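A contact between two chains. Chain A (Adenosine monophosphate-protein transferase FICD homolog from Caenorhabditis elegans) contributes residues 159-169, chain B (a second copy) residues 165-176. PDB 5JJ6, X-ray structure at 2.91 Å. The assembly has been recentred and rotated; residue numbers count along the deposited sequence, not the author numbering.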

# COMPACT_ATOMS: atom_id res chain seq x y z
N ALA A 159 -0.12 -0.95 -19.40
CA ALA A 159 -0.06 -2.39 -19.13
C ALA A 159 -0.20 -2.66 -17.64
O ALA A 159 -0.92 -3.57 -17.22
N ILE A 160 0.49 -1.86 -16.82
CA ILE A 160 0.41 -2.03 -15.39
C ILE A 160 -1.02 -1.82 -14.90
O ILE A 160 -1.56 -2.64 -14.15
N LEU A 161 -1.68 -0.76 -15.38
CA LEU A 161 -3.02 -0.47 -14.84
C LEU A 161 -4.07 -1.49 -15.31
O LEU A 161 -5.01 -1.77 -14.60
N GLU A 162 -3.91 -2.05 -16.51
CA GLU A 162 -4.93 -2.91 -17.08
C GLU A 162 -4.69 -4.40 -16.82
O GLU A 162 -5.65 -5.17 -16.73
N SER A 163 -3.44 -4.82 -16.72
CA SER A 163 -3.15 -6.23 -16.50
C SER A 163 -2.49 -6.54 -15.16
O SER A 163 -2.49 -7.69 -14.71
N GLY A 164 -1.93 -5.52 -14.53
CA GLY A 164 -1.32 -5.67 -13.23
C GLY A 164 -0.20 -6.67 -13.16
O GLY A 164 0.12 -7.14 -12.08
N MET A 165 0.37 -7.06 -14.30
CA MET A 165 1.57 -7.91 -14.25
C MET A 165 2.83 -7.04 -14.16
O MET A 165 2.77 -5.83 -14.34
N VAL A 166 3.98 -7.66 -13.98
CA VAL A 166 5.20 -6.91 -13.75
C VAL A 166 5.93 -6.71 -15.08
O VAL A 166 6.04 -7.65 -15.88
N ILE A 167 6.46 -5.51 -15.29
CA ILE A 167 7.16 -5.13 -16.51
C ILE A 167 8.65 -5.45 -16.36
O ILE A 167 9.26 -5.11 -15.35
N PRO A 168 9.25 -6.13 -17.36
CA PRO A 168 10.67 -6.47 -17.20
C PRO A 168 11.57 -5.25 -17.13
O PRO A 168 11.29 -4.23 -17.75
N GLY A 169 12.63 -5.36 -16.34
CA GLY A 169 13.58 -4.27 -16.18
C GLY A 169 13.18 -3.12 -15.27
O GLY A 169 13.97 -2.21 -15.09
N MET B 165 15.18 -8.35 -6.31
CA MET B 165 14.71 -8.70 -7.64
C MET B 165 13.20 -8.49 -7.77
O MET B 165 12.53 -7.98 -6.87
N VAL B 166 12.71 -8.88 -8.93
CA VAL B 166 11.34 -8.73 -9.33
C VAL B 166 11.02 -9.81 -10.37
O VAL B 166 11.87 -10.10 -11.22
N ILE B 167 9.88 -10.47 -10.29
CA ILE B 167 9.58 -11.46 -11.33
C ILE B 167 8.60 -10.90 -12.37
O ILE B 167 7.40 -10.82 -12.13
N PRO B 168 9.11 -10.53 -13.57
CA PRO B 168 8.18 -9.96 -14.55
C PRO B 168 7.17 -10.97 -15.12
O PRO B 168 7.42 -12.17 -15.15
N GLY B 169 6.00 -10.46 -15.51
CA GLY B 169 4.95 -11.31 -16.04
C GLY B 169 4.16 -11.95 -14.92
O GLY B 169 3.18 -12.67 -15.13
N LYS B 170 4.58 -11.65 -13.70
CA LYS B 170 3.90 -12.16 -12.53
C LYS B 170 3.17 -11.00 -11.83
O LYS B 170 3.51 -9.82 -12.03
N SER B 171 2.13 -11.32 -11.08
CA SER B 171 1.32 -10.31 -10.39
C SER B 171 2.08 -9.35 -9.48
O SER B 171 2.83 -9.76 -8.59
N ILE B 172 1.83 -8.05 -9.67
CA ILE B 172 2.38 -7.00 -8.82
C ILE B 172 1.88 -7.12 -7.38
O ILE B 172 2.61 -6.87 -6.40
N ARG B 173 0.63 -7.51 -7.25
CA ARG B 173 0.00 -7.68 -5.97
C ARG B 173 0.70 -8.73 -5.17
O ARG B 173 0.86 -8.57 -4.01
N GLU B 174 1.10 -9.81 -5.79
CA GLU B 174 1.81 -10.87 -5.08
C GLU B 174 3.18 -10.39 -4.56
O GLU B 174 3.58 -10.72 -3.42
N HIS B 175 3.92 -9.66 -5.40
CA HIS B 175 5.14 -9.00 -4.94
C HIS B 175 4.87 -8.18 -3.68
O HIS B 175 5.51 -8.37 -2.64
N ASN B 176 3.89 -7.29 -3.78
CA ASN B 176 3.57 -6.41 -2.66
C ASN B 176 3.18 -7.16 -1.38
O ASN B 176 3.46 -6.68 -0.27

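The most unusual feature of this contact is an aliphatic methyl set over an imidazole: Val A166 CG2 covers one face of the His B175 ring, 4.0 Å from the ring centroid and 28° off the ring normal, the geometry of a CH-pi contact. Val A166 is also the most covered residue, with 118 Å² under the other stretch, about a quarter of the 498 Å² buried in total.

Val A166 points toward chain B with chi1 at 162° (t), which places its two methyls over different neighbours. CG1 lies 3.4 Å from Val B166 CG1 and 4.0 Å from Pro B168 CB. CG2, besides covering the histidine, sits 3.6 Å from Ile B172 CG1. Val B166 also points toward its partner, but its chi1 of 130° falls between wells.

Two hydrogen bonds within chain B tether the imidazole. His B175 ND1 donates to Ser B171 O at 2.8 Å, and His B175 NE2 accepts from Ile B167 N at 2.9 Å, so both ring nitrogens are satisfied and the ring joins the loop to the first helical turn. His B175 has chi1 at -70° (m) and chi2 at 74°. Ser B171 (t) caps the same helix, its OG accepting from Glu B174 N at 3.1 Å.

The CA-to-CB bond of Ile B172 points sideways, but its mt rotamer (chi1 -56°, chi2 165°) brings the end of the side chain nearer chain A. Its CD1 lies 3.7 Å from Ile A160 CG2, on a helical residue that is also mt, and 3.3 Å from Met A165 O. The CA-to-CB bond of Met A165 points sideways, with chi1 and chi2 both m and chi3 off-well at 121°; its SD is 3.5 Å from both Gly B169 O and Ser B171 N. Farther along, Pro A168 CB and Pro B168 CB approach to 4.0 Å, both rings having C-gamma endo pucker.

Hydrogen bonding across the contact belongs to the backbone. Ile B172 N donates to Gly A164 O at 3.1 Å and a nearly linear 176°, and Gly B169 N donates to Val A166 O at 2.8 Å and 157°. These bonds lie on either side of the single bridge between Met A165 and Ser B171. By contrast, Ile A167 and Ile B167 point away, and Lys B170, also directed away, reaches Glu B174 within its own chain through a long salt bridge (Lys B170 NZ to Glu B174 OE1, 4.0 Å).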

# COMPACT_ATOMS: atom_id res chain seq x y z
CB ALA A 159 1.22 -2.99 -19.65
CB ILE A 160 1.37 -1.08 -14.66
CG1 ILE A 160 2.81 -1.52 -14.91
CG2 ILE A 160 1.09 -1.11 -13.16
CD1 ILE A 160 3.83 -0.60 -14.29
CB LEU A 161 -3.46 0.95 -15.21
CG LEU A 161 -2.67 2.07 -14.53
CD1 LEU A 161 -3.17 3.47 -14.89
CD2 LEU A 161 -2.69 1.86 -13.04
CB GLU A 162 -5.04 -2.68 -18.59
CG GLU A 162 -5.47 -1.28 -18.97
CD GLU A 162 -5.94 -1.19 -20.41
OE1 GLU A 162 -5.08 -1.07 -21.32
OE2 GLU A 162 -7.17 -1.23 -20.62
CB SER A 163 -2.23 -6.74 -17.61
OG SER A 163 -2.89 -6.61 -18.85
CB MET A 165 1.62 -8.83 -15.46
CG MET A 165 0.47 -9.80 -15.51
SD MET A 165 0.38 -10.81 -14.02
CE MET A 165 -1.25 -10.41 -13.41
CB VAL A 166 6.10 -7.62 -12.73
CG1 VAL A 166 7.51 -7.10 -12.83
CG2 VAL A 166 5.60 -7.34 -11.31
CB ILE A 167 6.99 -3.62 -16.81
CG1 ILE A 167 5.51 -3.20 -16.79
CG2 ILE A 167 7.68 -3.25 -18.12
CD1 ILE A 167 4.64 -3.93 -17.75
CB PRO A 168 10.99 -7.28 -18.47
CG PRO A 168 9.91 -6.97 -19.41
CD PRO A 168 8.69 -6.65 -18.61
CB MET B 165 15.01 -10.17 -7.97
CG MET B 165 16.46 -10.57 -8.11
SD MET B 165 17.35 -9.69 -9.39
CE MET B 165 18.70 -8.99 -8.45
CB VAL B 166 11.11 -7.28 -9.87
CG1 VAL B 166 10.44 -7.26 -11.20
CG2 VAL B 166 10.45 -6.38 -8.83
CB ILE B 167 9.01 -12.77 -10.73
CG1 ILE B 167 10.05 -13.43 -9.84
CG2 ILE B 167 8.71 -13.76 -11.83
CD1 ILE B 167 9.94 -13.07 -8.41
CB PRO B 168 9.11 -9.39 -15.63
CG PRO B 168 10.38 -10.01 -15.42
CD PRO B 168 10.51 -10.37 -13.98
CB LYS B 170 4.90 -12.87 -11.61
CG LYS B 170 4.34 -14.11 -10.99
CD LYS B 170 5.26 -15.31 -11.08
CE LYS B 170 4.71 -16.41 -10.17
NZ LYS B 170 3.28 -16.80 -10.41
CB SER B 171 0.27 -11.05 -9.57
OG SER B 171 -0.27 -10.26 -8.53
CB ILE B 172 2.01 -5.61 -9.38
CG1 ILE B 172 2.51 -5.48 -10.82
CG2 ILE B 172 2.58 -4.51 -8.52
CD1 ILE B 172 1.91 -4.32 -11.59
CB ARG B 173 -1.45 -8.04 -6.18
CG ARG B 173 -2.32 -8.04 -4.95
CD ARG B 173 -3.58 -8.82 -5.22
NE ARG B 173 -3.34 -10.25 -5.16
CZ ARG B 173 -3.35 -11.08 -6.19
NH1 ARG B 173 -3.58 -10.64 -7.41
NH2 ARG B 173 -3.12 -12.35 -6.00
CB GLU B 174 1.99 -12.10 -5.97
CG GLU B 174 0.70 -12.69 -6.50
CD GLU B 174 0.94 -13.97 -7.29
OE1 GLU B 174 1.51 -13.88 -8.42
OE2 GLU B 174 0.52 -15.06 -6.81
CB HIS B 175 5.72 -8.10 -6.03
CG HIS B 175 6.30 -8.84 -7.18
ND1 HIS B 175 5.53 -9.46 -8.14
CD2 HIS B 175 7.59 -9.07 -7.54
CE1 HIS B 175 6.31 -10.04 -9.03
NE2 HIS B 175 7.57 -9.82 -8.69
CB ASN B 176 2.46 -5.45 -3.04
CG ASN B 176 2.98 -4.24 -3.77
OD1 ASN B 176 4.18 -3.95 -3.73
ND2 ASN B 176 2.08 -3.52 -4.43